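Local coordinates for CheC, inhibitor of MCP methylation / FliN fusion protein (Thermotoga maritima, PDB 4HYN), which is the flagellar rotor protein FliY, a member of the CheC phosphatase family that probably dephosphorylates the chemotaxis response regulator CheY, at residues 54-68 against 131-145. Sequence-based numbering, arbitrary orientation.
Sequences FSGEQVVVSVEYTEG and TINISPPKVEILNFD
Phe144 packs against Phe54 at one end of this strand pairing: Phe54 CB sits over the ring, 3.8 Å from its centroid and only 12° off the normal, while Leu142 CG lies against the opposite face. With CG of Phe144 anti to its own carbonyl carbon (chi1 -70°), the ring lies alongside strand 57-66, CZ 4.1 Å from Val60 CG1 and Gly56 O in its plane at the edge; that oxygen also accepts from Phe144 N at 3.0 Å. Without this ring, as with an alanine here, Phe54 CB and Val60 CG1 would probably face a gap and Leu142 would lose the surface it rests on. Between Gln58 and Ser62 the backbones join as a regular antiparallel ladder, beginning with Leu142 N to Gln58 O at 2.7 Å. It belongs to the six-stranded antiparallel sheet of a CheC-like fold, in which 133-143 is an outermost strand and helix 103-128 packs against one face. That face bears Val59, Val61 and Tyr65: Val61 CG1 touches both Val139 CG1 and Pro137 CB, the Val61 side chain also meets Met113, and Ile134 CG2 comes to the edge of the Tyr65 ring, 3.3 Å from CE2. On it too, the extended Glu57 chain crosses Ile141, and its OE1 makes a salt bridge with Lys79. Near Ser135 and the two prolines the ladder breaks and resumes one residue out of step. There a side chain stands in for the backbone, Ser135 OG accepting from Glu64 N at 2.9 Å, and a water spans Ser62 O, Ser135 OG and Pro136 O. On the face of Val60 and Leu142, the close packing gives way to water at Ser62 and exposed Lys138: Ser62 OG binds two waters, one shared with Lys138 NZ, whose salt bridge to Glu140 OE2 is long at 3.8 Å. Exposed Asp145 OD1 takes the N-H of Gly56 almost straight (172°), from above the carboxylate plane.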
loop_
_atom_site.group_PDB
_atom_site.type_symbol
_atom_site.label_atom_id
_atom_site.label_comp_id
_atom_site.label_asym_id
_atom_site.label_seq_id
_atom_site.Cartn_x
_atom_site.Cartn_y
_atom_site.Cartn_z
ATOM N N PHE A 54 -11.412 -0.270 9.092
ATOM C CA PHE A 54 -11.263 1.156 8.818
ATOM C C PHE A 54 -12.564 1.896 9.085
ATOM O O PHE A 54 -13.641 1.326 8.967
ATOM C CB PHE A 54 -10.852 1.373 7.361
ATOM C CG PHE A 54 -9.671 0.550 6.933
ATOM C CD1 PHE A 54 -8.379 0.952 7.242
ATOM C CD2 PHE A 54 -9.854 -0.636 6.227
ATOM C CE1 PHE A 54 -7.285 0.188 6.861
ATOM C CE2 PHE A 54 -8.756 -1.413 5.835
ATOM C CZ PHE A 54 -7.472 -0.999 6.155
ATOM N N SER A 55 -12.457 3.173 9.438
ATOM C CA SER A 55 -13.629 3.997 9.708
ATOM C C SER A 55 -13.464 5.353 9.032
ATOM O O SER A 55 -12.366 5.715 8.605
ATOM C CB SER A 55 -13.821 4.191 11.213
ATOM O OG SER A 55 -12.850 5.080 11.736
ATOM N N GLY A 56 -14.559 6.093 8.924
ATOM C CA GLY A 56 -14.503 7.400 8.296
ATOM C C GLY A 56 -14.328 7.350 6.790
ATOM O O GLY A 56 -14.249 6.280 6.194
ATOM N N GLU A 57 -14.297 8.523 6.174
ATOM C CA GLU A 57 -14.140 8.643 4.730
ATOM C C GLU A 57 -12.639 8.631 4.428
ATOM O O GLU A 57 -11.896 9.475 4.931
ATOM C CB GLU A 57 -14.783 9.954 4.263
ATOM C CG GLU A 57 -15.281 9.968 2.829
ATOM C CD GLU A 57 -16.114 11.208 2.519
ATOM O OE1 GLU A 57 -15.760 11.960 1.580
ATOM O OE2 GLU A 57 -17.126 11.436 3.222
ATOM N N GLN A 58 -12.194 7.651 3.644
ATOM C CA GLN A 58 -10.782 7.527 3.304
ATOM C C GLN A 58 -10.503 7.355 1.814
ATOM O O GLN A 58 -11.417 7.179 1.013
ATOM C CB GLN A 58 -10.155 6.372 4.090
ATOM C CG GLN A 58 -10.241 6.578 5.596
ATOM C CD GLN A 58 -9.311 5.695 6.387
ATOM O OE1 GLN A 58 -9.631 5.292 7.504
ATOM N NE2 GLN A 58 -8.141 5.409 5.830
ATOM N N VAL A 59 -9.225 7.403 1.453
ATOM C CA VAL A 59 -8.813 7.258 0.066
ATOM C C VAL A 59 -8.183 5.896 -0.166
ATOM O O VAL A 59 -7.287 5.490 0.569
ATOM C CB VAL A 59 -7.808 8.369 -0.326
ATOM C CG1 VAL A 59 -7.287 8.157 -1.757
ATOM C CG2 VAL A 59 -8.474 9.737 -0.203
ATOM N N VAL A 60 -8.691 5.169 -1.157
ATOM C CA VAL A 60 -8.151 3.858 -1.480
ATOM C C VAL A 60 -7.524 3.925 -2.858
ATOM O O VAL A 60 -8.147 4.387 -3.820
ATOM C CB VAL A 60 -9.218 2.731 -1.421
ATOM C CG1 VAL A 60 -9.843 2.675 -0.037
ATOM C CG2 VAL A 60 -10.284 2.935 -2.470
ATOM N N VAL A 61 -6.251 3.554 -2.923
ATOM C CA VAL A 61 -5.511 3.568 -4.174
ATOM C C VAL A 61 -5.220 2.116 -4.504
ATOM O O VAL A 61 -4.566 1.418 -3.731
ATOM C CB VAL A 61 -4.169 4.333 -4.044
ATOM C CG1 VAL A 61 -3.584 4.585 -5.423
ATOM C CG2 VAL A 61 -4.362 5.646 -3.301
ATOM N N SER A 62 -5.736 1.652 -5.635
ATOM C CA SER A 62 -5.524 0.270 -6.025
ATOM C C SER A 62 -4.804 0.125 -7.352
ATOM O O SER A 62 -4.939 0.954 -8.256
ATOM C CB SER A 62 -6.851 -0.503 -6.038
ATOM O OG SER A 62 -7.827 0.154 -6.823
ATOM N N VAL A 63 -4.060 -0.964 -7.458
ATOM C CA VAL A 63 -3.297 -1.270 -8.643
ATOM C C VAL A 63 -3.489 -2.762 -8.965
ATOM O O VAL A 63 -3.602 -3.604 -8.068
ATOM C CB VAL A 63 -1.807 -0.880 -8.407
ATOM C CG1 VAL A 63 -0.917 -2.098 -8.238
ATOM C CG2 VAL A 63 -1.327 0.050 -9.502
ATOM N N GLU A 64 -3.609 -3.072 -10.248
ATOM C CA GLU A 64 -3.803 -4.448 -10.676
ATOM C C GLU A 64 -2.483 -5.046 -11.150
ATOM O O GLU A 64 -1.787 -4.456 -11.978
ATOM C CB GLU A 64 -4.831 -4.496 -11.802
ATOM C CG GLU A 64 -5.362 -5.874 -12.118
ATOM C CD GLU A 64 -6.367 -6.354 -11.098
ATOM O OE1 GLU A 64 -6.235 -7.511 -10.627
ATOM O OE2 GLU A 64 -7.295 -5.572 -10.779
ATOM N N TYR A 65 -2.136 -6.205 -10.598
ATOM C CA TYR A 65 -0.906 -6.905 -10.965
ATOM C C TYR A 65 -1.104 -7.818 -12.168
ATOM O O TYR A 65 -2.083 -8.559 -12.242
ATOM C CB TYR A 65 -0.381 -7.730 -9.791
ATOM C CG TYR A 65 0.394 -6.943 -8.760
ATOM C CD1 TYR A 65 0.302 -7.262 -7.408
ATOM C CD2 TYR A 65 1.245 -5.909 -9.134
ATOM C CE1 TYR A 65 1.037 -6.577 -6.453
ATOM C CE2 TYR A 65 1.988 -5.214 -8.184
ATOM C CZ TYR A 65 1.876 -5.556 -6.845
ATOM O OH TYR A 65 2.593 -4.870 -5.889
ATOM N N THR A 66 -0.150 -7.782 -13.093
ATOM C CA THR A 66 -0.208 -8.604 -14.296
ATOM C C THR A 66 1.133 -9.292 -14.590
ATOM O O THR A 66 2.194 -8.749 -14.280
ATOM C CB THR A 66 -0.712 -7.772 -15.524
ATOM O OG1 THR A 66 -0.305 -8.401 -16.746
ATOM C CG2 THR A 66 -0.195 -6.341 -15.482
ATOM N N GLU A 67 1.057 -10.495 -15.169
ATOM C CA GLU A 67 2.211 -11.337 -15.528
ATOM C C GLU A 67 3.307 -11.402 -14.470
ATOM O O GLU A 67 4.097 -10.476 -14.313
ATOM C CB GLU A 67 2.792 -10.943 -16.891
ATOM C CG GLU A 67 3.284 -9.517 -17.008
ATOM C CD GLU A 67 3.007 -8.934 -18.377
ATOM O OE1 GLU A 67 1.949 -8.284 -18.547
ATOM O OE2 GLU A 67 3.845 -9.126 -19.285
ATOM N N GLY A 68 3.379 -12.530 -13.779
ATOM C CA GLY A 68 4.359 -12.679 -12.717
ATOM C C GLY A 68 3.525 -12.808 -11.464
ATOM O O GLY A 68 3.658 -13.770 -10.708
ATOM N N THR A 131 9.330 -10.379 -13.743
ATOM C CA THR A 131 8.753 -9.115 -14.186
ATOM C C THR A 131 7.288 -8.999 -13.778
ATOM O O THR A 131 6.464 -9.853 -14.095
ATOM C CB THR A 131 8.903 -8.934 -15.721
ATOM O OG1 THR A 131 10.259 -8.581 -16.020
ATOM C CG2 THR A 131 7.982 -7.838 -16.249
ATOM N N ILE A 132 6.986 -7.946 -13.035
ATOM C CA ILE A 132 5.628 -7.698 -12.581
ATOM C C ILE A 132 5.157 -6.359 -13.141
ATOM O O ILE A 132 5.836 -5.344 -13.003
ATOM C CB ILE A 132 5.552 -7.676 -11.043
ATOM C CG1 ILE A 132 6.079 -8.996 -10.479
ATOM C CG2 ILE A 132 4.119 -7.470 -10.593
ATOM C CD1 ILE A 132 6.318 -8.975 -8.977
ATOM N N ASN A 133 4.022 -6.377 -13.826
ATOM C CA ASN A 133 3.467 -5.155 -14.390
ATOM C C ASN A 133 2.269 -4.648 -13.581
ATOM O O ASN A 133 1.538 -5.428 -12.971
ATOM C CB ASN A 133 3.071 -5.379 -15.851
ATOM C CG ASN A 133 4.275 -5.605 -16.754
ATOM O OD1 ASN A 133 4.277 -6.510 -17.589
ATOM N ND2 ASN A 133 5.312 -4.782 -16.582
ATOM N N ILE A 134 2.091 -3.333 -13.555
ATOM C CA ILE A 134 0.973 -2.738 -12.832
ATOM C C ILE A 134 0.162 -1.784 -13.698
ATOM O O ILE A 134 0.699 -1.100 -14.570
ATOM C CB ILE A 134 1.423 -1.966 -11.560
ATOM C CG1 ILE A 134 2.361 -0.815 -11.922
ATOM C CG2 ILE A 134 2.103 -2.895 -10.580
ATOM C CD1 ILE A 134 2.644 0.127 -10.754
ATOM N N SER A 135 -1.147 -1.786 -13.475
ATOM C CA SER A 135 -2.051 -0.892 -14.179
ATOM C C SER A 135 -1.894 0.484 -13.522
ATOM O O SER A 135 -1.319 0.591 -12.434
ATOM C CB SER A 135 -3.496 -1.387 -14.035
ATOM O OG SER A 135 -3.877 -1.530 -12.674
ATOM N N PRO A 136 -2.294 1.564 -14.218
ATOM C CA PRO A 136 -2.145 2.874 -13.569
ATOM C C PRO A 136 -3.022 2.917 -12.309
ATOM O O PRO A 136 -4.166 2.462 -12.325
ATOM C CB PRO A 136 -2.607 3.856 -14.654
ATOM C CG PRO A 136 -3.507 3.018 -15.552
ATOM C CD PRO A 136 -2.769 1.706 -15.607
ATOM N N PRO A 137 -2.467 3.404 -11.186
ATOM C CA PRO A 137 -3.197 3.490 -9.918
ATOM C C PRO A 137 -4.497 4.284 -9.948
ATOM O O PRO A 137 -4.513 5.458 -10.312
ATOM C CB PRO A 137 -2.163 4.106 -8.962
ATOM C CG PRO A 137 -1.246 4.861 -9.863
ATOM C CD PRO A 137 -1.096 3.921 -11.033
ATOM N N LYS A 138 -5.587 3.613 -9.582
ATOM C CA LYS A 138 -6.914 4.226 -9.532
ATOM C C LYS A 138 -7.166 4.775 -8.126
ATOM O O LYS A 138 -7.169 4.025 -7.146
ATOM C CB LYS A 138 -7.998 3.199 -9.874
ATOM C CG LYS A 138 -9.400 3.802 -9.957
ATOM C CD LYS A 138 -10.465 2.938 -9.273
ATOM C CE LYS A 138 -10.650 1.602 -9.962
ATOM N NZ LYS A 138 -11.697 0.776 -9.295
ATOM N N VAL A 139 -7.348 6.089 -8.028
ATOM C CA VAL A 139 -7.600 6.721 -6.740
ATOM C C VAL A 139 -9.074 7.048 -6.563
ATOM O O VAL A 139 -9.718 7.606 -7.449
ATOM C CB VAL A 139 -6.755 8.004 -6.535
ATOM C CG1 VAL A 139 -5.279 7.707 -6.771
ATOM C CG2 VAL A 139 -7.234 9.123 -7.452
ATOM N N GLU A 140 -9.625 6.639 -5.436
ATOM C CA GLU A 140 -11.013 6.921 -5.162
ATOM C C GLU A 140 -11.249 7.066 -3.673
ATOM O O GLU A 140 -10.475 6.585 -2.848
ATOM C CB GLU A 140 -11.927 5.857 -5.782
ATOM C CG GLU A 140 -11.705 4.438 -5.288
ATOM C CD GLU A 140 -12.381 3.389 -6.165
ATOM O OE1 GLU A 140 -13.008 3.770 -7.181
ATOM O OE2 GLU A 140 -12.271 2.181 -5.845
ATOM N N ILE A 141 -12.279 7.826 -3.344
ATOM C CA ILE A 141 -12.641 8.061 -1.966
ATOM C C ILE A 141 -13.762 7.088 -1.589
ATOM O O ILE A 141 -14.736 6.917 -2.323
ATOM C CB ILE A 141 -13.041 9.540 -1.763
ATOM C CG1 ILE A 141 -13.018 9.896 -0.286
ATOM C CG2 ILE A 141 -14.414 9.822 -2.349
ATOM C CD1 ILE A 141 -13.073 11.378 -0.069
ATOM N N LEU A 142 -13.558 6.377 -0.490
ATOM C CA LEU A 142 -14.525 5.403 -0.016
ATOM C C LEU A 142 -14.963 5.761 1.411
ATOM O O LEU A 142 -14.127 5.997 2.287
ATOM C CB LEU A 142 -13.895 4.006 -0.081
ATOM C CG LEU A 142 -14.706 2.731 0.186
ATOM C CD1 LEU A 142 -15.909 2.648 -0.740
ATOM C CD2 LEU A 142 -13.812 1.521 -0.030
ATOM N N ASN A 143 -16.276 5.860 1.621
ATOM C CA ASN A 143 -16.822 6.182 2.938
ATOM C C ASN A 143 -17.092 4.906 3.731
ATOM O O ASN A 143 -18.141 4.274 3.565
ATOM C CB ASN A 143 -18.112 6.995 2.802
ATOM C CG ASN A 143 -18.547 7.641 4.121
ATOM O OD1 ASN A 143 -18.060 7.287 5.205
ATOM N ND2 ASN A 143 -19.460 8.607 4.027
ATOM N N PHE A 144 -16.142 4.534 4.588
ATOM C CA PHE A 144 -16.264 3.332 5.417
ATOM C C PHE A 144 -17.410 3.389 6.427
ATOM O O PHE A 144 -17.808 2.363 6.977
ATOM C CB PHE A 144 -14.935 3.020 6.113
ATOM C CG PHE A 144 -13.868 2.538 5.170
ATOM C CD1 PHE A 144 -13.051 3.438 4.502
ATOM C CD2 PHE A 144 -13.729 1.180 4.896
ATOM C CE1 PHE A 144 -12.114 2.994 3.568
ATOM C CE2 PHE A 144 -12.800 0.730 3.969
ATOM C CZ PHE A 144 -11.988 1.644 3.299
ATOM N N ASP A 145 -17.940 4.588 6.668
ATOM C CA ASP A 145 -19.066 4.750 7.587
ATOM C C ASP A 145 -20.418 4.558 6.877
ATOM O O ASP A 145 -21.469 4.549 7.518
ATOM C CB ASP A 145 -18.995 6.095 8.313
ATOM C CG ASP A 145 -17.916 6.121 9.388
ATOM O OD1 ASP A 145 -17.411 5.042 9.776
ATOM O OD2 ASP A 145 -17.570 7.225 9.855
HETATM O O HOH W 1 -9.300 2.431 -5.797
HETATM O O HOH W 2 -5.327 0.225 -11.370
HETATM O O HOH W 3 -10.728 -1.185 -7.021
#